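Local coordinates for acyl-CoA dehydrogenase domain protein Tcur3481 (Thermomonospora curvata, PDB 6WY9) that probably works as a flavoprotein acyl-CoA dehydrogenase that uses bound FAD to oxidise acyl-CoA thioesters, at residues G14-I19 against A50-V55; P173-V178 against P213-W218; P183-E188 against L201-V206; T225-V230 against V299-A304. All coordinates share one frame; numbering follows the deposited sequence.

Interaction 1 (G14-I19 against A50-V55)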
loop_
_atom_site.group_PDB
_atom_site.type_symbol
_atom_site.label_atom_id
_atom_site.label_comp_id
_atom_site.label_asym_id
_atom_site.label_seq_id
_atom_site.Cartn_x
_atom_site.Cartn_y
_atom_site.Cartn_z
ATOM N N GLY B 14 15.782 21.915 22.750
ATOM C CA GLY B 14 16.382 23.106 22.172
ATOM C C GLY B 14 17.898 23.058 22.184
ATOM O O GLY B 14 18.556 23.475 21.224
ATOM N N LEU B 15 18.476 22.560 23.275
ATOM C CA LEU B 15 19.930 22.479 23.366
ATOM C C LEU B 15 20.475 21.531 22.303
ATOM O O LEU B 15 21.414 21.872 21.564
ATOM C CB LEU B 15 20.320 22.030 24.775
ATOM C CG LEU B 15 21.756 22.013 25.278
ATOM C CD1 LEU B 15 22.486 23.263 24.810
ATOM C CD2 LEU B 15 21.790 21.894 26.838
ATOM N N ALA B 16 19.894 20.329 22.214
ATOM C CA ALA B 16 20.348 19.377 21.206
ATOM C C ALA B 16 20.187 19.958 19.810
ATOM O O ALA B 16 21.085 19.843 18.966
ATOM C CB ALA B 16 19.588 18.058 21.330
ATOM N N ARG B 17 19.071 20.631 19.568
ATOM C CA ARG B 17 18.837 21.213 18.255
ATOM C C ARG B 17 19.929 22.208 17.885
ATOM O O ARG B 17 20.400 22.224 16.744
ATOM C CB ARG B 17 17.473 21.883 18.223
ATOM C CG ARG B 17 17.139 22.505 16.888
ATOM C CD ARG B 17 15.614 22.727 16.786
ATOM N NE ARG B 17 14.861 21.468 16.633
ATOM C CZ ARG B 17 13.559 21.302 16.895
ATOM N NH1 ARG B 17 12.810 22.300 17.348
ATOM N NH2 ARG B 17 12.994 20.119 16.712
ATOM N N GLN B 18 20.338 23.059 18.834
ATOM C CA GLN B 18 21.348 24.059 18.517
ATOM C C GLN B 18 22.684 23.394 18.235
ATOM O O GLN B 18 23.409 23.784 17.311
ATOM C CB GLN B 18 21.502 25.050 19.670
ATOM C CG GLN B 18 22.525 26.141 19.367
ATOM C CD GLN B 18 22.067 27.075 18.256
ATOM O OE1 GLN B 18 22.674 27.142 17.172
ATOM N NE2 GLN B 18 20.976 27.789 18.512
ATOM N N ILE B 19 23.044 22.405 19.053
ATOM C CA ILE B 19 24.337 21.757 18.876
ATOM C C ILE B 19 24.365 21.001 17.543
ATOM O O ILE B 19 25.308 21.130 16.746
ATOM C CB ILE B 19 24.630 20.863 20.090
ATOM C CG1 ILE B 19 24.859 21.761 21.323
ATOM C CG2 ILE B 19 25.810 19.850 19.857
ATOM C CD1 ILE B 19 25.009 20.931 22.569
ATOM N N ALA B 50 27.518 19.801 27.220
ATOM C CA ALA B 50 26.183 20.317 27.479
ATOM C C ALA B 50 25.367 19.412 28.405
ATOM O O ALA B 50 24.225 19.755 28.746
ATOM C CB ALA B 50 25.447 20.505 26.138
ATOM N N GLY B 51 25.924 18.272 28.823
ATOM C CA GLY B 51 25.226 17.383 29.720
ATOM C C GLY B 51 24.247 16.482 29.016
ATOM O O GLY B 51 23.482 15.765 29.681
ATOM N N LEU B 52 24.268 16.471 27.682
ATOM C CA LEU B 52 23.285 15.704 26.949
ATOM C C LEU B 52 23.583 14.211 26.951
ATOM O O LEU B 52 22.648 13.424 26.771
ATOM C CB LEU B 52 23.181 16.247 25.517
ATOM C CG LEU B 52 22.556 17.647 25.479
ATOM C CD1 LEU B 52 22.664 18.246 24.096
ATOM C CD2 LEU B 52 21.088 17.500 25.846
ATOM N N LEU B 53 24.847 13.796 27.162
ATOM C CA LEU B 53 25.100 12.364 27.330
ATOM C C LEU B 53 24.615 11.890 28.688
ATOM O O LEU B 53 24.312 10.700 28.868
ATOM C CB LEU B 53 26.598 12.036 27.158
ATOM C CG LEU B 53 27.228 12.434 25.805
ATOM C CD1 LEU B 53 28.712 12.072 25.778
ATOM C CD2 LEU B 53 26.493 11.840 24.541
ATOM N N GLY B 54 24.545 12.799 29.662
ATOM C CA GLY B 54 24.162 12.409 30.997
ATOM C C GLY B 54 22.695 12.519 31.286
ATOM O O GLY B 54 22.227 11.997 32.310
ATOM N N VAL B 55 21.947 13.175 30.395
ATOM C CA VAL B 55 20.572 13.541 30.728
ATOM C C VAL B 55 19.723 12.297 30.984
ATOM O O VAL B 55 18.936 12.266 31.935
ATOM C CB VAL B 55 19.971 14.466 29.641
ATOM C CG1 VAL B 55 19.734 13.725 28.358
ATOM C CG2 VAL B 55 18.702 15.074 30.137
#

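Interaction 2 (P173-V178 against P213-W218)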
loop_
_atom_site.group_PDB
_atom_site.type_symbol
_atom_site.label_atom_id
_atom_site.label_comp_id
_atom_site.label_asym_id
_atom_site.label_seq_id
_atom_site.Cartn_x
_atom_site.Cartn_y
_atom_site.Cartn_z
ATOM N N PRO B 173 19.498 -17.332 26.388
ATOM C CA PRO B 173 20.122 -16.103 25.870
ATOM C C PRO B 173 20.442 -15.117 26.990
ATOM O O PRO B 173 19.711 -15.012 27.974
ATOM C CB PRO B 173 19.056 -15.543 24.922
ATOM C CG PRO B 173 18.108 -16.710 24.660
ATOM C CD PRO B 173 18.122 -17.520 25.901
ATOM N N GLY B 174 21.542 -14.372 26.838
ATOM C CA GLY B 174 21.870 -13.340 27.802
ATOM C C GLY B 174 22.623 -12.174 27.178
ATOM O O GLY B 174 22.864 -12.125 25.972
ATOM N N LEU B 175 22.994 -11.218 28.017
ATOM C CA LEU B 175 23.741 -10.057 27.559
ATOM C C LEU B 175 25.000 -9.934 28.420
ATOM O O LEU B 175 24.937 -10.035 29.659
ATOM C CB LEU B 175 22.860 -8.783 27.608
ATOM C CG LEU B 175 23.306 -7.543 26.821
ATOM C CD1 LEU B 175 23.402 -7.860 25.331
ATOM C CD2 LEU B 175 22.340 -6.366 27.042
ATOM N N PHE B 176 26.150 -9.752 27.759
ATOM C CA PHE B 176 27.456 -9.826 28.413
ATOM C C PHE B 176 28.304 -8.635 28.019
ATOM O O PHE B 176 28.350 -8.273 26.840
ATOM C CB PHE B 176 28.210 -11.097 28.017
ATOM C CG PHE B 176 27.442 -12.361 28.264
ATOM C CD1 PHE B 176 26.427 -12.764 27.390
ATOM C CD2 PHE B 176 27.749 -13.148 29.361
ATOM C CE1 PHE B 176 25.726 -13.957 27.638
ATOM C CE2 PHE B 176 27.072 -14.316 29.621
ATOM C CZ PHE B 176 26.066 -14.730 28.755
ATOM N N LEU B 177 29.007 -8.060 28.997
ATOM C CA LEU B 177 29.908 -6.943 28.759
ATOM C C LEU B 177 31.297 -7.435 28.371
ATOM O O LEU B 177 31.879 -8.307 29.038
ATOM C CB LEU B 177 29.998 -6.050 29.998
ATOM C CG LEU B 177 30.731 -4.725 29.768
ATOM C CD1 LEU B 177 30.048 -3.605 30.517
ATOM C CD2 LEU B 177 32.184 -4.858 30.222
ATOM N N VAL B 178 31.850 -6.840 27.318
ATOM C CA VAL B 178 33.160 -7.231 26.811
ATOM C C VAL B 178 34.017 -5.989 26.628
ATOM O O VAL B 178 33.546 -4.977 26.092
ATOM C CB VAL B 178 33.019 -7.997 25.481
ATOM C CG1 VAL B 178 34.369 -8.240 24.891
ATOM C CG2 VAL B 178 32.287 -9.310 25.722
ATOM N N PRO B 213 19.755 -11.198 34.633
ATOM C CA PRO B 213 19.018 -12.160 33.793
ATOM C C PRO B 213 18.031 -11.532 32.829
ATOM O O PRO B 213 17.728 -12.123 31.788
ATOM C CB PRO B 213 18.271 -13.026 34.825
ATOM C CG PRO B 213 18.887 -12.722 36.149
ATOM C CD PRO B 213 19.447 -11.345 36.063
ATOM N N ALA B 214 17.472 -10.380 33.159
ATOM C CA ALA B 214 16.496 -9.744 32.290
ATOM C C ALA B 214 17.134 -8.769 31.292
ATOM O O ALA B 214 16.416 -8.098 30.551
ATOM C CB ALA B 214 15.443 -9.026 33.141
ATOM N N ALA B 215 18.467 -8.700 31.234
ATOM C CA ALA B 215 19.112 -7.646 30.457
ATOM C C ALA B 215 18.800 -7.753 28.971
ATOM O O ALA B 215 18.595 -6.730 28.311
ATOM C CB ALA B 215 20.623 -7.666 30.669
ATOM N N LEU B 216 18.777 -8.976 28.426
ATOM C CA LEU B 216 18.668 -9.105 26.955
ATOM C C LEU B 216 17.311 -8.648 26.461
ATOM O O LEU B 216 17.256 -7.743 25.604
ATOM C CB LEU B 216 18.966 -10.545 26.526
ATOM C CG LEU B 216 18.795 -10.714 24.995
ATOM C CD1 LEU B 216 19.568 -9.678 24.219
ATOM C CD2 LEU B 216 19.165 -12.124 24.467
ATOM N N PRO B 217 16.187 -9.211 26.920
ATOM C CA PRO B 217 14.898 -8.740 26.375
ATOM C C PRO B 217 14.659 -7.275 26.688
ATOM O O PRO B 217 14.086 -6.559 25.866
ATOM C CB PRO B 217 13.850 -9.654 27.036
ATOM C CG PRO B 217 14.628 -10.529 28.062
ATOM C CD PRO B 217 16.039 -10.060 28.117
ATOM N N TRP B 218 15.100 -6.804 27.863
ATOM C CA TRP B 218 14.980 -5.382 28.176
ATOM C C TRP B 218 15.764 -4.528 27.180
ATOM O O TRP B 218 15.272 -3.506 26.667
ATOM C CB TRP B 218 15.479 -5.141 29.588
ATOM C CG TRP B 218 15.148 -3.842 30.142
ATOM C CD1 TRP B 218 14.035 -3.521 30.860
ATOM C CD2 TRP B 218 15.958 -2.666 30.098
ATOM N NE1 TRP B 218 14.092 -2.206 31.254
ATOM C CE2 TRP B 218 15.264 -1.658 30.799
ATOM C CE3 TRP B 218 17.196 -2.364 29.529
ATOM C CZ2 TRP B 218 15.769 -0.369 30.950
ATOM C CZ3 TRP B 218 17.699 -1.076 29.685
ATOM C CH2 TRP B 218 16.988 -0.101 30.394
#

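Interaction 3 (P183-E188 against L201-V206)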
loop_
_atom_site.group_PDB
_atom_site.type_symbol
_atom_site.label_atom_id
_atom_site.label_comp_id
_atom_site.label_asym_id
_atom_site.label_seq_id
_atom_site.Cartn_x
_atom_site.Cartn_y
_atom_site.Cartn_z
ATOM N N PRO B 183 41.189 -10.345 24.945
ATOM C CA PRO B 183 41.830 -11.376 24.121
ATOM C C PRO B 183 40.781 -12.223 23.411
ATOM O O PRO B 183 39.680 -12.455 23.920
ATOM C CB PRO B 183 42.647 -12.201 25.129
ATOM C CG PRO B 183 42.018 -11.961 26.450
ATOM C CD PRO B 183 41.312 -10.614 26.387
ATOM N N GLY B 184 41.124 -12.664 22.205
ATOM C CA GLY B 184 40.195 -13.421 21.386
ATOM C C GLY B 184 39.158 -12.603 20.641
ATOM O O GLY B 184 38.306 -13.183 19.952
ATOM N N LEU B 185 39.188 -11.283 20.734
ATOM C CA LEU B 185 38.198 -10.451 20.068
ATOM C C LEU B 185 38.833 -9.812 18.844
ATOM O O LEU B 185 39.920 -9.238 18.944
ATOM C CB LEU B 185 37.694 -9.376 21.025
ATOM C CG LEU B 185 36.600 -8.467 20.520
ATOM C CD1 LEU B 185 35.313 -9.280 20.538
ATOM C CD2 LEU B 185 36.530 -7.274 21.439
ATOM N N SER B 186 38.171 -9.891 17.691
ATOM C CA SER B 186 38.696 -9.144 16.554
ATOM C C SER B 186 37.541 -8.704 15.679
ATOM O O SER B 186 36.442 -9.269 15.749
ATOM C CB SER B 186 39.714 -9.967 15.756
ATOM O OG SER B 186 39.095 -11.080 15.150
ATOM N N TRP B 187 37.764 -7.677 14.863
ATOM C CA TRP B 187 36.686 -7.379 13.926
ATOM C C TRP B 187 37.223 -6.928 12.579
ATOM O O TRP B 187 38.395 -6.590 12.424
ATOM C CB TRP B 187 35.685 -6.354 14.480
ATOM C CG TRP B 187 36.246 -5.044 14.844
ATOM C CD1 TRP B 187 36.411 -3.963 14.015
ATOM C CD2 TRP B 187 36.666 -4.622 16.144
ATOM N NE1 TRP B 187 36.931 -2.903 14.718
ATOM C CE2 TRP B 187 37.096 -3.277 16.028
ATOM C CE3 TRP B 187 36.733 -5.247 17.392
ATOM C CZ2 TRP B 187 37.594 -2.551 17.116
ATOM C CZ3 TRP B 187 37.229 -4.521 18.477
ATOM C CH2 TRP B 187 37.650 -3.189 18.329
ATOM N N GLU B 188 36.344 -7.011 11.589
ATOM C CA GLU B 188 36.568 -6.449 10.269
ATOM C C GLU B 188 35.669 -5.234 10.102
ATOM O O GLU B 188 34.447 -5.326 10.279
ATOM C CB GLU B 188 36.265 -7.472 9.170
ATOM C CG GLU B 188 37.264 -8.613 9.092
ATOM C CD GLU B 188 36.954 -9.628 7.988
ATOM O OE1 GLU B 188 35.823 -9.666 7.468
ATOM O OE2 GLU B 188 37.865 -10.405 7.647
ATOM N N LEU B 201 32.204 -8.864 14.008
ATOM C CA LEU B 201 32.933 -9.188 15.227
ATOM C C LEU B 201 33.197 -10.693 15.296
ATOM O O LEU B 201 32.262 -11.490 15.138
ATOM C CB LEU B 201 32.080 -8.747 16.420
ATOM C CG LEU B 201 32.534 -7.805 17.534
ATOM C CD1 LEU B 201 31.675 -8.096 18.788
ATOM C CD2 LEU B 201 34.063 -7.912 17.816
ATOM N N THR B 202 34.454 -11.094 15.506
ATOM C CA THR B 202 34.781 -12.497 15.770
ATOM C C THR B 202 35.201 -12.641 17.228
ATOM O O THR B 202 36.080 -11.907 17.703
ATOM C CB THR B 202 35.893 -13.033 14.846
ATOM O OG1 THR B 202 35.420 -13.117 13.497
ATOM C CG2 THR B 202 36.309 -14.438 15.266
ATOM N N LEU B 203 34.583 -13.592 17.937
ATOM C CA LEU B 203 34.871 -13.844 19.342
ATOM C C LEU B 203 35.394 -15.265 19.485
ATOM O O LEU B 203 34.685 -16.229 19.189
ATOM C CB LEU B 203 33.623 -13.648 20.202
ATOM C CG LEU B 203 32.980 -12.273 20.126
ATOM C CD1 LEU B 203 31.742 -12.355 19.290
ATOM C CD2 LEU B 203 32.609 -11.821 21.524
ATOM N N ASP B 204 36.629 -15.404 19.938
ATOM C CA ASP B 204 37.195 -16.735 20.133
ATOM C C ASP B 204 37.479 -16.865 21.629
ATOM O O ASP B 204 38.525 -16.422 22.118
ATOM C CB ASP B 204 38.418 -16.900 19.251
ATOM C CG ASP B 204 39.157 -18.183 19.498
ATOM O OD1 ASP B 204 38.671 -19.059 20.247
ATOM O OD2 ASP B 204 40.266 -18.292 18.937
ATOM N N ALA B 205 36.508 -17.438 22.350
ATOM C CA ALA B 205 36.621 -17.681 23.784
ATOM C C ALA B 205 36.967 -16.386 24.518
ATOM O O ALA B 205 37.888 -16.330 25.340
ATOM C CB ALA B 205 37.649 -18.776 24.074
ATOM N N VAL B 206 36.212 -15.340 24.214
ATOM C CA VAL B 206 36.514 -13.993 24.708
ATOM C C VAL B 206 36.030 -13.869 26.151
ATOM O O VAL B 206 34.864 -14.174 26.431
ATOM C CB VAL B 206 35.849 -12.931 23.831
ATOM C CG1 VAL B 206 36.161 -11.549 24.394
ATOM C CG2 VAL B 206 36.270 -13.035 22.345
#

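Interaction 4 (T225-V230 against V299-A304)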
loop_
_atom_site.group_PDB
_atom_site.type_symbol
_atom_site.label_atom_id
_atom_site.label_comp_id
_atom_site.label_asym_id
_atom_site.label_seq_id
_atom_site.Cartn_x
_atom_site.Cartn_y
_atom_site.Cartn_z
ATOM N N THR B 225 12.888 0.863 20.735
ATOM C CA THR B 225 12.285 2.160 21.032
ATOM C C THR B 225 13.228 3.280 20.621
ATOM O O THR B 225 12.821 4.245 19.977
ATOM C CB THR B 225 11.940 2.218 22.529
ATOM O OG1 THR B 225 11.049 1.140 22.849
ATOM C CG2 THR B 225 11.280 3.529 22.908
ATOM N N ALA B 226 14.513 3.139 20.958
ATOM C CA ALA B 226 15.494 4.155 20.608
ATOM C C ALA B 226 15.640 4.294 19.087
ATOM O O ALA B 226 15.748 5.412 18.562
ATOM C CB ALA B 226 16.839 3.793 21.277
ATOM N N LEU B 227 15.696 3.166 18.369
ATOM C CA LEU B 227 15.797 3.249 16.923
ATOM C C LEU B 227 14.567 3.944 16.358
ATOM O O LEU B 227 14.667 4.716 15.411
ATOM C CB LEU B 227 15.948 1.838 16.304
ATOM C CG LEU B 227 17.336 1.204 16.491
ATOM C CD1 LEU B 227 17.247 -0.398 16.366
ATOM C CD2 LEU B 227 18.329 1.820 15.480
ATOM N N ALA B 228 13.394 3.649 16.910
ATOM C CA ALA B 228 12.200 4.345 16.450
ATOM C C ALA B 228 12.297 5.840 16.728
ATOM O O ALA B 228 11.826 6.641 15.921
ATOM C CB ALA B 228 10.960 3.747 17.082
ATOM N N ALA B 229 12.949 6.248 17.829
ATOM C CA ALA B 229 13.100 7.690 18.063
ATOM C C ALA B 229 13.951 8.346 16.973
ATOM O O ALA B 229 13.613 9.431 16.467
ATOM C CB ALA B 229 13.696 7.957 19.454
ATOM N N VAL B 230 15.066 7.706 16.596
ATOM C CA VAL B 230 15.917 8.273 15.544
ATOM C C VAL B 230 15.131 8.345 14.239
ATOM O O VAL B 230 15.174 9.344 13.504
ATOM C CB VAL B 230 17.194 7.422 15.368
ATOM C CG1 VAL B 230 18.085 8.004 14.237
ATOM C CG2 VAL B 230 17.950 7.269 16.703
ATOM N N VAL B 299 5.440 -2.344 18.138
ATOM C CA VAL B 299 4.562 -1.454 17.383
ATOM C C VAL B 299 5.318 -0.182 17.007
ATOM O O VAL B 299 5.276 0.261 15.855
ATOM C CB VAL B 299 3.269 -1.127 18.173
ATOM C CG1 VAL B 299 2.514 0.036 17.535
ATOM C CG2 VAL B 299 2.319 -2.345 18.224
ATOM N N ALA B 300 6.019 0.425 17.971
ATOM C CA ALA B 300 6.786 1.618 17.607
ATOM C C ALA B 300 7.807 1.281 16.530
ATOM O O ALA B 300 7.966 2.026 15.561
ATOM C CB ALA B 300 7.469 2.216 18.832
ATOM N N LYS B 301 8.485 0.144 16.668
ATOM C CA LYS B 301 9.520 -0.248 15.705
ATOM C C LYS B 301 8.931 -0.565 14.336
ATOM O O LYS B 301 9.534 -0.240 13.297
ATOM C CB LYS B 301 10.304 -1.455 16.268
ATOM C CG LYS B 301 11.455 -1.965 15.376
ATOM C CD LYS B 301 12.457 -0.816 15.069
ATOM C CE LYS B 301 13.801 -1.380 14.546
ATOM N NZ LYS B 301 13.634 -2.433 13.477
ATOM N N TRP B 302 7.763 -1.233 14.289
ATOM C CA TRP B 302 7.163 -1.498 12.980
ATOM C C TRP B 302 6.801 -0.195 12.268
ATOM O O TRP B 302 7.030 -0.054 11.056
ATOM C CB TRP B 302 5.912 -2.392 13.108
ATOM C CG TRP B 302 5.236 -2.557 11.749
ATOM C CD1 TRP B 302 5.594 -3.441 10.773
ATOM C CD2 TRP B 302 4.135 -1.796 11.221
ATOM N NE1 TRP B 302 4.779 -3.308 9.672
ATOM C CE2 TRP B 302 3.862 -2.310 9.924
ATOM C CE3 TRP B 302 3.332 -0.752 11.729
ATOM C CZ2 TRP B 302 2.824 -1.825 9.120
ATOM C CZ3 TRP B 302 2.291 -0.248 10.907
ATOM C CH2 TRP B 302 2.071 -0.776 9.603
ATOM N N TRP B 303 6.205 0.761 12.993
ATOM C CA TRP B 303 5.920 2.072 12.389
ATOM C C TRP B 303 7.197 2.716 11.847
ATOM O O TRP B 303 7.196 3.275 10.744
ATOM C CB TRP B 303 5.237 2.991 13.410
ATOM C CG TRP B 303 3.754 2.850 13.338
ATOM C CD1 TRP B 303 2.938 2.199 14.234
ATOM C CD2 TRP B 303 2.924 3.262 12.256
ATOM N NE1 TRP B 303 1.643 2.220 13.788
ATOM C CE2 TRP B 303 1.602 2.871 12.572
ATOM C CE3 TRP B 303 3.165 3.952 11.051
ATOM C CZ2 TRP B 303 0.514 3.134 11.734
ATOM C CZ3 TRP B 303 2.084 4.247 10.212
ATOM C CH2 TRP B 303 0.754 3.839 10.559
ATOM N N ALA B 304 8.299 2.628 12.616
ATOM C CA ALA B 304 9.601 3.107 12.139
ATOM C C ALA B 304 10.011 2.387 10.867
ATOM O O ALA B 304 10.496 3.016 9.913
ATOM C CB ALA B 304 10.684 2.877 13.217
#

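Interaction 1 (G14-I19 against A50-V55)
Leu15 is the first residue of the helical segment 14-19 to meet the chain at 50-55. Its CG, anti to the backbone N (chi1 -172°), lies 4.1 Å from Leu52 CD1, with the two leucine side chains set at a slant to each other. The CD2 methyl of Leu15 meets Ala50, 3.8 Å from Ala50 O and 4.0 Å from Ala50 CB. Ala16 follows. Here Leu52 CD1 reaches the main chain itself and sits 3.9 Å from Ala16 CA, beside the small CB. Ala16 also touches Leu74 and Glu77 of helix 67-80, so Leu52 packs where that helix approaches helix 5-23.

The partner segment starts at the C-terminal end of helix 41-49, which a Schellman motif closes. Gly51 takes positive phi (82°) there, and two backbone bonds run back into the last turn. The chain then leads Leu52 back toward helix 5-23. The contact belongs to the helical N-terminal domain of the acyl-CoA dehydrogenase fold and lies away from the flavin site.

One turn after Leu15 comes Ile19. Its CD1 is 3.6 Å from Ala50 CB and 3.9 Å from Leu52 CD1. Ile19 and Leu52 reach toward each other tip to tip. The CD1 methyl of Leu52 is thus met by Leu15, Ala16 and Ile19, all through carbon. Ile19 packs further on Leu43 and Leu47 of helix 41-49, the helix that delivers Ala50. Leu52 also touches Leu12, one turn before Leu15 and Ala16 on helix 5-23.

Interaction 2 (P173-V178 against P213-W218)
Ala215 O accepts a hydrogen bond from Thr219 OG1 within the first turn of helix 215-248, and the CD2 methyl of Leu175 lies 4.0 Å from the same oxygen. Everything else that passes between strand segment 173-178 and segment 213-218 is apolar or nearly so. Leu175 CB meets Ala215 CB at 4.0 Å. The CA to CB bond of Leu175 points toward the helix, and the CG of this leucine is anti to the backbone N (chi1 -163°).

Leu216 has the largest share of the contact. Its CD2 comes to 3.5 Å from Pro173 CB, which is tight for two carbons. The same methyl lies 4.0 Å from Gly174 O. Leu216 CB approaches the carbonyl carbon of Gly174, so the leucine packs on the backbone as well as on Pro173 CB. The other branch, CD1, looks more loosely at Leu175 CD1, 4.4 Å away. The strand comes close here, with Leu175 CA and Leu216 CA 5.2 Å apart.

Ala214 holds the N-cap position, so the strand packs against the very start of the long helix. This is where the middle beta domain of the acyl-CoA dehydrogenase fold hands over to the C-terminal helices. Strand 172-179 is hydrogen-bonded to strands 160-169 and 206-210 of the sheet. Leu216 also touches Ser166 on strand 160-169, Leu175 touches Leu123, and His100 of helix 87-100 packs against Ala215.

Interaction 3 (P183-E188 against L201-V206)
Leu185 and Leu201 cross obliquely on one face of a two-stranded antiparallel pairing. Their methyls are pressed together, CD1 of Leu185 lying only 3.3 Å from CD2 of Leu201. Leu203 stands beside Leu185 and points the same way, its CG 3.8 Å from Leu185 CD1. Trp187 is on this face too. Its CG occupies the position between the backbone N and the carbonyl carbon (chi1 59°). The indole beyond it turns off from the neighbouring strand. Its CE3 atom still comes to 3.8 Å from Leu201 CD2, which approaches the ring obliquely. Ser186 and Thr202 occupy the opposite face, with Ser186 OG near Thr202 CB.

The strands are the two arms of the beta hairpin 185-191 and 197-203. Ser186 and Thr202 form the hydrogen-bonded pair: Ser186 N gives to Thr202 O at 2.9 Å, and Thr202 N gives to Ser186 O at 2.7 Å. Gly184 O takes a further bond from Asp204 N at 2.8 Å, the donor tilted 24° from the carbonyl plane. Beyond it the chain turns through a G1 beta bulge, with Ala205 and Val206 both facing Leu147 of strand 144-154.

The backbone bonds thus set the register of the hairpin. The two faces differ in chemistry: the leucines and the indole make an apolar layer, in which Leu201 and Leu203 also pack on strand 144-154, while the hydroxyl-bearing face of Ser186 and Thr202 is exposed.

Interaction 4 (T225-V230 against V299-A304)
Ala300 opens the contact from helix 295-319 by meeting Ala228 of helix 215-248. Their CB atoms are 4.2 Å apart, and Ala228 CB sits closer still to Ala300 O, at 3.8 Å. Lys301 comes next. Its chain lies beside Leu227 and points the same way, Lys301 CE to Leu227 CD1 4.0 Å. The lysine chain is bent at chi2 (56°) and chi4 (47°), the latter setting NZ. NZ makes a salt bridge to Asp305 OD1 and a hydrogen bond to Thr343 O, both outside the two segments. On another side of the helix, Trp303 NE1 is hydrogen-bonded to the backbone of a neighbouring subunit. Ala304, one turn after Ala300, puts its CB 3.9 Å from Ala228 CA and 4.0 Å from Ala228 CB.

The helix segments run in roughly the same sense, 35° apart, with axes as close as 8.4 Å. They belong to the long-helix bundle of the C-terminal domain of the acyl-CoA dehydrogenase fold. The small alanines make this close approach possible, since methyls meet methyls and main chain directly. The buried lysine adds its aliphatic part to the packing, while its amine, probably charged, is paired with the carboxylate of Asp305 and further hydrogen-bonded to Thr343 O.

Overall arrangement
From the N terminus, interaction 1 comes first. It closes a short helical loop within the N-terminal domain, bringing the end of helix 41-49 back to helix 5-23. Interaction 2 then closes a loop made largely of strands, and interaction 3, a hairpin, is nested inside it. These two touch: Val178 packs on Val206 and Leu185, and both reach the same sheet. Interaction 4 follows in series and closes a larger, mostly helical loop in the C-terminal domain. It shares helix 215-248 with interaction 2, so that helix links the beta domain to the bundle. Interactions 1 and 4 do not touch; their centres are about 21 Å apart.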